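Local coordinates for protein dihydropteroate synthase (Anaplasma phagocytophilum, PDB 6UCZ) that catalyses, as a dihydropteroate synthase of the folate pathway, the joining of a pterin pyrophosphate to p-aminobenzoate to give dihydropteroate, at residues Val28-Leu36 with Val278-Asn289; Ser217-Gly225 with Leu261-Val270. One frame throughout, in Å; residues are numbered along the deposited sequence. Where two conformers were deposited one is given.

Contact 1: residues Val28-Leu36 with Val278-Asn289; sequences VTTKIVGIL and VKLTGISIKIAN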
loop_
_atom_site.group_PDB
_atom_site.type_symbol
_atom_site.label_atom_id
_atom_site.label_comp_id
_atom_site.label_asym_id
_atom_site.label_seq_id
_atom_site.Cartn_x
_atom_site.Cartn_y
_atom_site.Cartn_z
ATOM N N VAL A 28 -1.593 19.682 -4.646
ATOM C CA VAL A 28 -1.813 18.251 -4.461
ATOM C C VAL A 28 -0.541 17.598 -3.905
ATOM O O VAL A 28 0.438 17.382 -4.624
ATOM C CB VAL A 28 -2.258 17.591 -5.797
ATOM C CG1 VAL A 28 -2.261 16.077 -5.695
ATOM C CG2 VAL A 28 -3.624 18.119 -6.232
ATOM N N THR A 29 -0.577 17.279 -2.614
ATOM C CA THR A 29 0.554 16.728 -1.873
ATOM C C THR A 29 0.697 15.210 -2.012
ATOM O O THR A 29 1.340 14.589 -1.159
ATOM C CB THR A 29 0.452 17.118 -0.399
ATOM O OG1 THR A 29 -0.928 17.215 -0.026
ATOM C CG2 THR A 29 1.142 18.462 -0.165
ATOM N N THR A 30 0.106 14.604 -3.040
ATOM C CA THR A 30 0.078 13.148 -3.165
ATOM C C THR A 30 1.483 12.589 -3.336
ATOM O O THR A 30 2.261 13.078 -4.160
ATOM C CB THR A 30 -0.796 12.758 -4.359
ATOM O OG1 THR A 30 -2.118 13.256 -4.156
ATOM C CG2 THR A 30 -0.822 11.271 -4.571
ATOM N N LYS A 31 1.823 11.580 -2.527
ATOM C CA LYS A 31 3.131 10.951 -2.599
ATOM C C LYS A 31 3.088 9.679 -3.441
ATOM O O LYS A 31 2.108 8.934 -3.406
ATOM C CB LYS A 31 3.651 10.633 -1.192
ATOM C CG LYS A 31 4.069 11.887 -0.415
ATOM C CD LYS A 31 4.662 11.510 0.937
ATOM C CE LYS A 31 5.110 12.734 1.742
ATOM N NZ LYS A 31 6.205 13.514 1.097
ATOM N N ILE A 32 4.161 9.444 -4.197
ATOM C CA ILE A 32 4.302 8.262 -5.038
ATOM C C ILE A 32 4.997 7.171 -4.235
ATOM O O ILE A 32 6.147 7.339 -3.810
ATOM C CB ILE A 32 5.099 8.571 -6.312
ATOM C CG1 ILE A 32 4.437 9.697 -7.113
ATOM C CG2 ILE A 32 5.222 7.306 -7.155
ATOM C CD1 ILE A 32 5.260 10.157 -8.292
ATOM N N VAL A 33 4.311 6.047 -4.052
ATOM C CA VAL A 33 4.865 4.882 -3.370
ATOM C C VAL A 33 5.186 3.860 -4.454
ATOM O O VAL A 33 4.291 3.187 -4.984
ATOM C CB VAL A 33 3.890 4.330 -2.330
ATOM C CG1 VAL A 33 4.481 3.115 -1.614
ATOM C CG2 VAL A 33 3.501 5.425 -1.343
ATOM N N GLY A 34 6.470 3.738 -4.779
ATOM C CA GLY A 34 6.894 2.805 -5.809
ATOM C C GLY A 34 6.969 1.384 -5.274
ATOM O O GLY A 34 7.550 1.134 -4.211
ATOM N N ILE A 35 6.413 0.447 -6.035
ATOM C CA ILE A 35 6.337 -0.949 -5.621
ATOM C C ILE A 35 7.640 -1.648 -5.981
ATOM O O ILE A 35 8.080 -1.622 -7.138
ATOM C CB ILE A 35 5.134 -1.648 -6.276
ATOM C CG1 ILE A 35 3.821 -1.038 -5.791
ATOM C CG2 ILE A 35 5.174 -3.166 -6.030
ATOM C CD1 ILE A 35 2.613 -1.446 -6.649
ATOM N N LEU A 36 8.241 -2.303 -4.992
ATOM C CA LEU A 36 9.468 -3.065 -5.163
ATOM C C LEU A 36 9.184 -4.464 -4.619
ATOM O O LEU A 36 9.218 -4.698 -3.408
ATOM C CB LEU A 36 10.638 -2.392 -4.446
ATOM C CG LEU A 36 11.968 -3.137 -4.548
ATOM C CD1 LEU A 36 12.234 -3.612 -5.950
ATOM C CD2 LEU A 36 13.088 -2.238 -4.077
ATOM N N VAL A 278 6.295 4.620 -11.725
ATOM C CA VAL A 278 6.472 5.860 -10.979
ATOM C C VAL A 278 6.512 7.070 -11.916
ATOM O O VAL A 278 6.001 8.145 -11.578
ATOM C CB VAL A 278 7.747 5.745 -10.123
ATOM C CG1 VAL A 278 8.305 7.104 -9.783
ATOM C CG2 VAL A 278 7.452 4.895 -8.858
ATOM N N LYS A 279 7.097 6.910 -13.107
ATOM C CA LYS A 279 7.143 8.005 -14.082
ATOM C C LYS A 279 5.741 8.454 -14.490
ATOM O O LYS A 279 5.416 9.646 -14.434
ATOM C CB LYS A 279 7.947 7.576 -15.313
ATOM C CG LYS A 279 8.262 8.714 -16.301
ATOM C CD LYS A 279 8.843 8.184 -17.610
ATOM C CE LYS A 279 8.919 9.286 -18.677
ATOM N NZ LYS A 279 9.342 8.779 -20.020
ATOM N N LEU A 280 4.884 7.511 -14.885
ATOM C CA LEU A 280 3.526 7.872 -15.266
ATOM C C LEU A 280 2.766 8.490 -14.102
ATOM O O LEU A 280 1.968 9.419 -14.292
ATOM C CB LEU A 280 2.781 6.646 -15.788
ATOM C CG LEU A 280 3.146 6.170 -17.187
ATOM C CD1 LEU A 280 2.283 4.958 -17.547
ATOM C CD2 LEU A 280 2.968 7.304 -18.205
ATOM N N THR A 281 2.986 7.981 -12.887
ATOM C CA THR A 281 2.278 8.529 -11.734
ATOM C C THR A 281 2.716 9.959 -11.452
ATOM O O THR A 281 1.902 10.796 -11.045
ATOM C CB THR A 281 2.501 7.647 -10.502
ATOM O OG1 THR A 281 2.174 6.292 -10.825
ATOM C CG2 THR A 281 1.582 8.087 -9.371
ATOM N N GLY A 282 4.001 10.258 -11.639
ATOM C CA GLY A 282 4.433 11.641 -11.518
ATOM C C GLY A 282 3.700 12.542 -12.494
ATOM O O GLY A 282 3.235 13.625 -12.127
ATOM N N ILE A 283 3.532 12.077 -13.734
ATOM C CA ILE A 283 2.777 12.841 -14.727
ATOM C C ILE A 283 1.330 13.014 -14.283
ATOM O O ILE A 283 0.762 14.109 -14.401
ATOM C CB ILE A 283 2.881 12.161 -16.104
ATOM C CG1 ILE A 283 4.343 12.204 -16.564
ATOM C CG2 ILE A 283 1.934 12.846 -17.148
ATOM C CD1 ILE A 283 4.636 11.383 -17.802
ATOM N N SER A 284 0.723 11.954 -13.725
ATOM C CA SER A 284 -0.665 12.064 -13.291
ATOM C C SER A 284 -0.818 13.106 -12.187
ATOM O O SER A 284 -1.816 13.835 -12.158
ATOM C CB SER A 284 -1.201 10.700 -12.831
ATOM O OG SER A 284 -0.870 10.435 -11.484
ATOM N N ILE A 285 0.161 13.208 -11.287
ATOM C CA ILE A 285 0.037 14.147 -10.178
ATOM C C ILE A 285 0.255 15.569 -10.658
ATOM O O ILE A 285 -0.426 16.499 -10.213
ATOM C CB ILE A 285 1.006 13.767 -9.040
ATOM C CG1 ILE A 285 0.567 12.451 -8.376
ATOM C CG2 ILE A 285 1.088 14.872 -8.012
ATOM C CD1 ILE A 285 1.676 11.823 -7.511
ATOM N N LYS A 286 1.208 15.765 -11.570
ATOM C CA LYS A 286 1.419 17.087 -12.148
ATOM C C LYS A 286 0.178 17.578 -12.881
ATOM O O LYS A 286 -0.147 18.771 -12.835
ATOM C CB LYS A 286 2.628 17.060 -13.082
ATOM C CG LYS A 286 3.975 17.033 -12.323
ATOM C CD LYS A 286 5.135 16.611 -13.213
ATOM C CE LYS A 286 6.383 16.316 -12.386
ATOM N NZ LYS A 286 6.683 17.435 -11.455
ATOM N N ILE A 287 -0.520 16.679 -13.579
ATOM C CA ILE A 287 -1.750 17.073 -14.262
ATOM C C ILE A 287 -2.813 17.453 -13.246
ATOM O O ILE A 287 -3.488 18.476 -13.393
ATOM C CB ILE A 287 -2.212 15.953 -15.215
ATOM C CG1 ILE A 287 -1.307 15.918 -16.454
ATOM C CG2 ILE A 287 -3.682 16.137 -15.639
ATOM C CD1 ILE A 287 -1.689 14.815 -17.431
ATOM N N ALA A 288 -2.961 16.652 -12.181
ATOM C CA ALA A 288 -3.899 17.005 -11.120
ATOM C C ALA A 288 -3.585 18.377 -10.541
ATOM O O ALA A 288 -4.499 19.169 -10.273
ATOM C CB ALA A 288 -3.876 15.943 -10.010
ATOM N N ASN A 289 -2.293 18.672 -10.336
ATOM C CA ASN A 289 -1.896 19.983 -9.823
ATOM C C ASN A 289 -2.323 21.106 -10.757
ATOM O O ASN A 289 -2.682 22.201 -10.303
ATOM C CB ASN A 289 -0.384 20.024 -9.600
ATOM C CG ASN A 289 0.005 19.496 -8.227
ATOM O OD1 ASN A 289 -0.639 19.812 -7.227
ATOM N ND2 ASN A 289 1.049 18.670 -8.180
#
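The carboxamide of Asn289, the flat group that meets Val28 across this contact, presents OD1 to that first modelled residue: OD1 takes the backbone N-H of Val28 at 2.8 Å (N to OD1), with the donor in the carbonyl plane and a C=O...N angle of 158°. Val28 CB lies beside the same oxygen, while its methyls reach past the amide, CG1 to Ile285 CG2 at 4.2 Å and CG2 toward Ala288. Val28 itself is poorly ordered, so this end is less sharply defined. Ile32, on strand 31-37, the first of the barrel, carries most of the rest: CG1 meets Ile285 CD1 at 3.5 Å and runs alongside Thr281 CG2, while CD1 rests on the Gly282 backbone, 3.6 Å from its N. With chi1 at -57°, CG1 lies beside the backbone N and CG2 anti to it, facing Val278 CG2 at 3.7 Å. That valine methyl also touches Gly34 CA; glycine, having no side chain, lets it approach the strand backbone. Thr30 turns its methyl to Ile285 CD1. Only the Val28-Asn289 hydrogen bond is directional; otherwise the C-terminal helix of this TIM barrel is held on its first strand by the fit of branched aliphatics.

Contact 2: residues Ser217-Gly225 with Leu261-Val270; sequences SWYIAKNIG and LSTFLAQQQV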
loop_
_atom_site.group_PDB
_atom_site.type_symbol
_atom_site.label_atom_id
_atom_site.label_comp_id
_atom_site.label_asym_id
_atom_site.label_seq_id
_atom_site.Cartn_x
_atom_site.Cartn_y
_atom_site.Cartn_z
ATOM N N SER A 217 -14.507 -2.286 -6.422
ATOM C CA SER A 217 -13.257 -1.535 -6.323
ATOM C C SER A 217 -13.365 -0.181 -7.010
ATOM O O SER A 217 -12.822 0.811 -6.514
ATOM C CB SER A 217 -12.097 -2.332 -6.914
ATOM O OG SER A 217 -11.760 -3.423 -6.067
ATOM N N TRP A 218 -14.065 -0.114 -8.150
ATOM C CA TRP A 218 -14.296 1.188 -8.776
ATOM C C TRP A 218 -15.185 2.065 -7.906
ATOM O O TRP A 218 -14.948 3.275 -7.789
ATOM C CB TRP A 218 -14.912 1.016 -10.182
ATOM C CG TRP A 218 -13.881 0.628 -11.179
ATOM C CD1 TRP A 218 -13.632 -0.622 -11.679
ATOM C CD2 TRP A 218 -12.920 1.498 -11.771
ATOM N NE1 TRP A 218 -12.564 -0.579 -12.542
ATOM C CE2 TRP A 218 -12.108 0.712 -12.615
ATOM C CE3 TRP A 218 -12.654 2.872 -11.659
ATOM C CZ2 TRP A 218 -11.059 1.255 -13.354
ATOM C CZ3 TRP A 218 -11.606 3.409 -12.393
ATOM C CH2 TRP A 218 -10.825 2.604 -13.229
ATOM N N TYR A 219 -16.226 1.476 -7.307
ATOM C CA TYR A 219 -17.106 2.240 -6.425
ATOM C C TYR A 219 -16.322 2.887 -5.289
ATOM O O TYR A 219 -16.550 4.054 -4.950
ATOM C CB TYR A 219 -18.214 1.335 -5.871
ATOM C CG TYR A 219 -19.194 2.048 -4.958
ATOM C CD1 TYR A 219 -18.946 2.175 -3.592
ATOM C CD2 TYR A 219 -20.357 2.610 -5.466
ATOM C CE1 TYR A 219 -19.849 2.837 -2.754
ATOM C CE2 TYR A 219 -21.264 3.267 -4.643
ATOM C CZ TYR A 219 -21.003 3.378 -3.290
ATOM O OH TYR A 219 -21.907 4.032 -2.480
ATOM N N ILE A 220 -15.401 2.136 -4.682
ATOM C CA ILE A 220 -14.604 2.666 -3.578
ATOM C C ILE A 220 -13.709 3.803 -4.065
ATOM O O ILE A 220 -13.633 4.873 -3.446
ATOM C CB ILE A 220 -13.763 1.545 -2.943
ATOM C CG1 ILE A 220 -14.656 0.450 -2.331
ATOM C CG2 ILE A 220 -12.782 2.136 -1.922
ATOM C CD1 ILE A 220 -15.619 0.967 -1.303
ATOM N N ALA A 221 -12.986 3.570 -5.161
ATOM C CA ALA A 221 -12.142 4.618 -5.732
ATOM C C ALA A 221 -12.957 5.878 -6.012
ATOM O O ALA A 221 -12.562 6.986 -5.626
ATOM C CB ALA A 221 -11.471 4.109 -7.013
ATOM N N LYS A 222 -14.128 5.722 -6.646
ATOM C CA LYS A 222 -14.946 6.890 -6.968
ATOM C C LYS A 222 -15.345 7.646 -5.713
ATOM O O LYS A 222 -15.454 8.878 -5.732
ATOM C CB LYS A 222 -16.194 6.469 -7.752
ATOM C CG LYS A 222 -17.358 7.445 -7.651
ATOM C CD LYS A 222 -18.558 7.024 -8.490
ATOM C CE LYS A 222 -19.163 5.710 -8.009
ATOM N NZ LYS A 222 -20.444 5.385 -8.718
ATOM N N ASN A 223 -15.556 6.931 -4.608
ATOM C CA ASN A 223 -16.039 7.537 -3.376
ATOM C C ASN A 223 -14.942 7.636 -2.318
ATOM O O ASN A 223 -15.231 7.651 -1.120
ATOM C CB ASN A 223 -17.243 6.760 -2.839
ATOM C CG ASN A 223 -18.498 6.983 -3.668
ATOM O OD1 ASN A 223 -18.949 6.108 -4.413
ATOM N ND2 ASN A 223 -19.064 8.165 -3.542
ATOM N N ILE A 224 -13.680 7.737 -2.748
ATOM C CA ILE A 224 -12.565 7.737 -1.809
ATOM C C ILE A 224 -12.631 8.934 -0.866
ATOM O O ILE A 224 -12.071 8.890 0.235
ATOM C CB ILE A 224 -11.222 7.689 -2.582
ATOM C CG1 ILE A 224 -10.083 7.256 -1.655
ATOM C CG2 ILE A 224 -10.908 9.046 -3.234
ATOM C CD1 ILE A 224 -10.192 5.807 -1.201
ATOM N N GLY A 225 -13.307 10.011 -1.274
ATOM C CA GLY A 225 -13.483 11.160 -0.398
ATOM C C GLY A 225 -14.203 10.836 0.900
ATOM O O GLY A 225 -13.968 11.490 1.920
ATOM N N LEU A 261 -6.533 6.732 -13.707
ATOM C CA LEU A 261 -7.162 6.766 -12.392
ATOM C C LEU A 261 -6.291 7.502 -11.379
ATOM O O LEU A 261 -6.810 8.228 -10.520
ATOM C CB LEU A 261 -7.474 5.336 -11.929
ATOM C CG LEU A 261 -8.034 5.174 -10.519
ATOM C CD1 LEU A 261 -9.308 6.015 -10.308
ATOM C CD2 LEU A 261 -8.293 3.708 -10.263
ATOM N N SER A 262 -4.963 7.343 -11.473
ATOM C CA SER A 262 -4.066 8.076 -10.581
ATOM C C SER A 262 -4.361 9.575 -10.603
ATOM O O SER A 262 -4.359 10.229 -9.553
ATOM C CB SER A 262 -2.611 7.828 -10.974
ATOM O OG SER A 262 -2.237 6.495 -10.713
ATOM N N THR A 263 -4.617 10.135 -11.792
ATOM C CA THR A 263 -4.931 11.560 -11.884
ATOM C C THR A 263 -6.165 11.899 -11.064
ATOM O O THR A 263 -6.167 12.872 -10.300
ATOM C CB THR A 263 -5.150 11.973 -13.341
ATOM O OG1 THR A 263 -3.996 11.651 -14.122
ATOM C CG2 THR A 263 -5.398 13.477 -13.421
ATOM N N PHE A 264 -7.222 11.089 -11.196
ATOM C CA PHE A 264 -8.448 11.318 -10.435
ATOM C C PHE A 264 -8.188 11.219 -8.933
ATOM O O PHE A 264 -8.648 12.058 -8.148
ATOM C CB PHE A 264 -9.508 10.297 -10.842
ATOM C CG PHE A 264 -10.688 10.250 -9.915
ATOM C CD1 PHE A 264 -11.768 11.108 -10.120
ATOM C CD2 PHE A 264 -10.730 9.359 -8.851
ATOM C CE1 PHE A 264 -12.869 11.083 -9.270
ATOM C CE2 PHE A 264 -11.832 9.323 -7.994
ATOM C CZ PHE A 264 -12.896 10.184 -8.203
ATOM N N LEU A 265 -7.487 10.169 -8.515
ATOM C CA LEU A 265 -7.206 9.986 -7.093
ATOM C C LEU A 265 -6.379 11.146 -6.542
ATOM O O LEU A 265 -6.642 11.640 -5.441
ATOM C CB LEU A 265 -6.482 8.661 -6.879
ATOM C CG LEU A 265 -7.275 7.399 -7.203
ATOM C CD1 LEU A 265 -6.352 6.200 -7.069
ATOM C CD2 LEU A 265 -8.479 7.271 -6.275
ATOM N N ALA A 266 -5.392 11.616 -7.309
ATOM C CA ALA A 266 -4.624 12.780 -6.869
ATOM C C ALA A 266 -5.520 14.007 -6.719
ATOM O O ALA A 266 -5.375 14.776 -5.761
ATOM C CB ALA A 266 -3.477 13.058 -7.851
ATOM N N GLN A 267 -6.490 14.182 -7.630
ATOM C CA GLN A 267 -7.419 15.300 -7.513
ATOM C C GLN A 267 -8.278 15.221 -6.254
ATOM O O GLN A 267 -8.691 16.261 -5.727
ATOM C CB GLN A 267 -8.307 15.368 -8.754
ATOM C CG GLN A 267 -7.549 15.763 -9.988
ATOM C CD GLN A 267 -8.446 15.896 -11.191
ATOM O OE1 GLN A 267 -8.732 14.923 -11.894
ATOM N NE2 GLN A 267 -8.906 17.111 -11.434
ATOM N N GLN A 268 -8.577 14.009 -5.770
ATOM C CA GLN A 268 -9.295 13.793 -4.521
ATOM C C GLN A 268 -8.399 13.935 -3.286
ATOM O O GLN A 268 -8.839 13.592 -2.179
ATOM C CB GLN A 268 -9.936 12.402 -4.521
ATOM C CG GLN A 268 -10.759 12.086 -5.761
ATOM C CD GLN A 268 -11.883 13.062 -5.995
ATOM O OE1 GLN A 268 -12.646 13.382 -5.083
ATOM N NE2 GLN A 268 -11.994 13.543 -7.226
ATOM N N GLN A 269 -7.149 14.371 -3.463
ATOM C CA GLN A 269 -6.182 14.565 -2.374
ATOM C C GLN A 269 -5.840 13.267 -1.651
ATOM O O GLN A 269 -5.538 13.284 -0.454
ATOM C CB GLN A 269 -6.657 15.617 -1.360
ATOM C CG GLN A 269 -6.931 16.985 -1.968
ATOM C CD GLN A 269 -5.753 17.501 -2.777
ATOM O OE1 GLN A 269 -5.876 17.769 -3.973
ATOM N NE2 GLN A 269 -4.598 17.634 -2.128
ATOM N N VAL A 270 -5.853 12.142 -2.372
ATOM C CA VAL A 270 -5.365 10.895 -1.796
ATOM C C VAL A 270 -3.889 11.062 -1.470
ATOM O O VAL A 270 -3.114 11.579 -2.280
ATOM C CB VAL A 270 -5.616 9.716 -2.750
ATOM C CG1 VAL A 270 -4.908 8.461 -2.222
ATOM C CG2 VAL A 270 -7.124 9.478 -2.895
#
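Ile224 puts its CG2 methyl into the angle between Gln268 and Val270, 3.7 Å from Gln268 CB and 3.8 Å from Val270 CG2. Its chi1 of -162° sends CG1 anti to the backbone N and leaves CG2 between N and the carbonyl carbon, pointing at those two residues. Ala221, being small, accommodates two leucines: its CB stands 4.4 Å from both Leu261 CD1 and Leu265 CD2. Trp218 and Leu261 lie alongside, pointing contrary ways, Trp218 CZ3 meeting Leu261 CD2 at 3.9 Å. The Phe264 ring turns its edge to the end of helix 214-222, CE2 lying 3.4 Å from Ala221 O and CZ close to Lys222 O, so the positive rim of the ring faces carbonyl oxygens; Gln268 CG covers one of its faces. Behind this shell, a Schellman motif with Gln269 at C-prime ends helix 255-267, Val270 N returning to Leu265 O, and so sets Val270 against Ile224. Trp218 is held by NE1 to Met243 O and by an edge-to-face stack with Phe244. The two helical segments run at 39° as neighbours outside the barrel; Val236 of strand 235-236 touches Ile224, Leu265 and Val270 from within, and helix 278-290 packs on the far flank of helix 255-267.

Overall arrangement
From the N terminus, the chain enters strand 31-37 through 28-30 and then runs through the successive strands and helices of the barrel, until helix 278-290 returns to that first strand; contact 1 thereby closes a loop spanning nearly the whole modelled chain. Within this loop lies the much shorter one of contact 2, from helix 214-222 through strand 235-236 to helix 255-267. The two meet side by side: Thr30 OG1 lies 2.7 Å from Val270 O, a probable hydrogen bond, and Ala288 packs on Ala266 and Gln267. Together they link three outer helices, 214-222, 255-267 and 278-290, and bring the barrel's last helix back to its beginning.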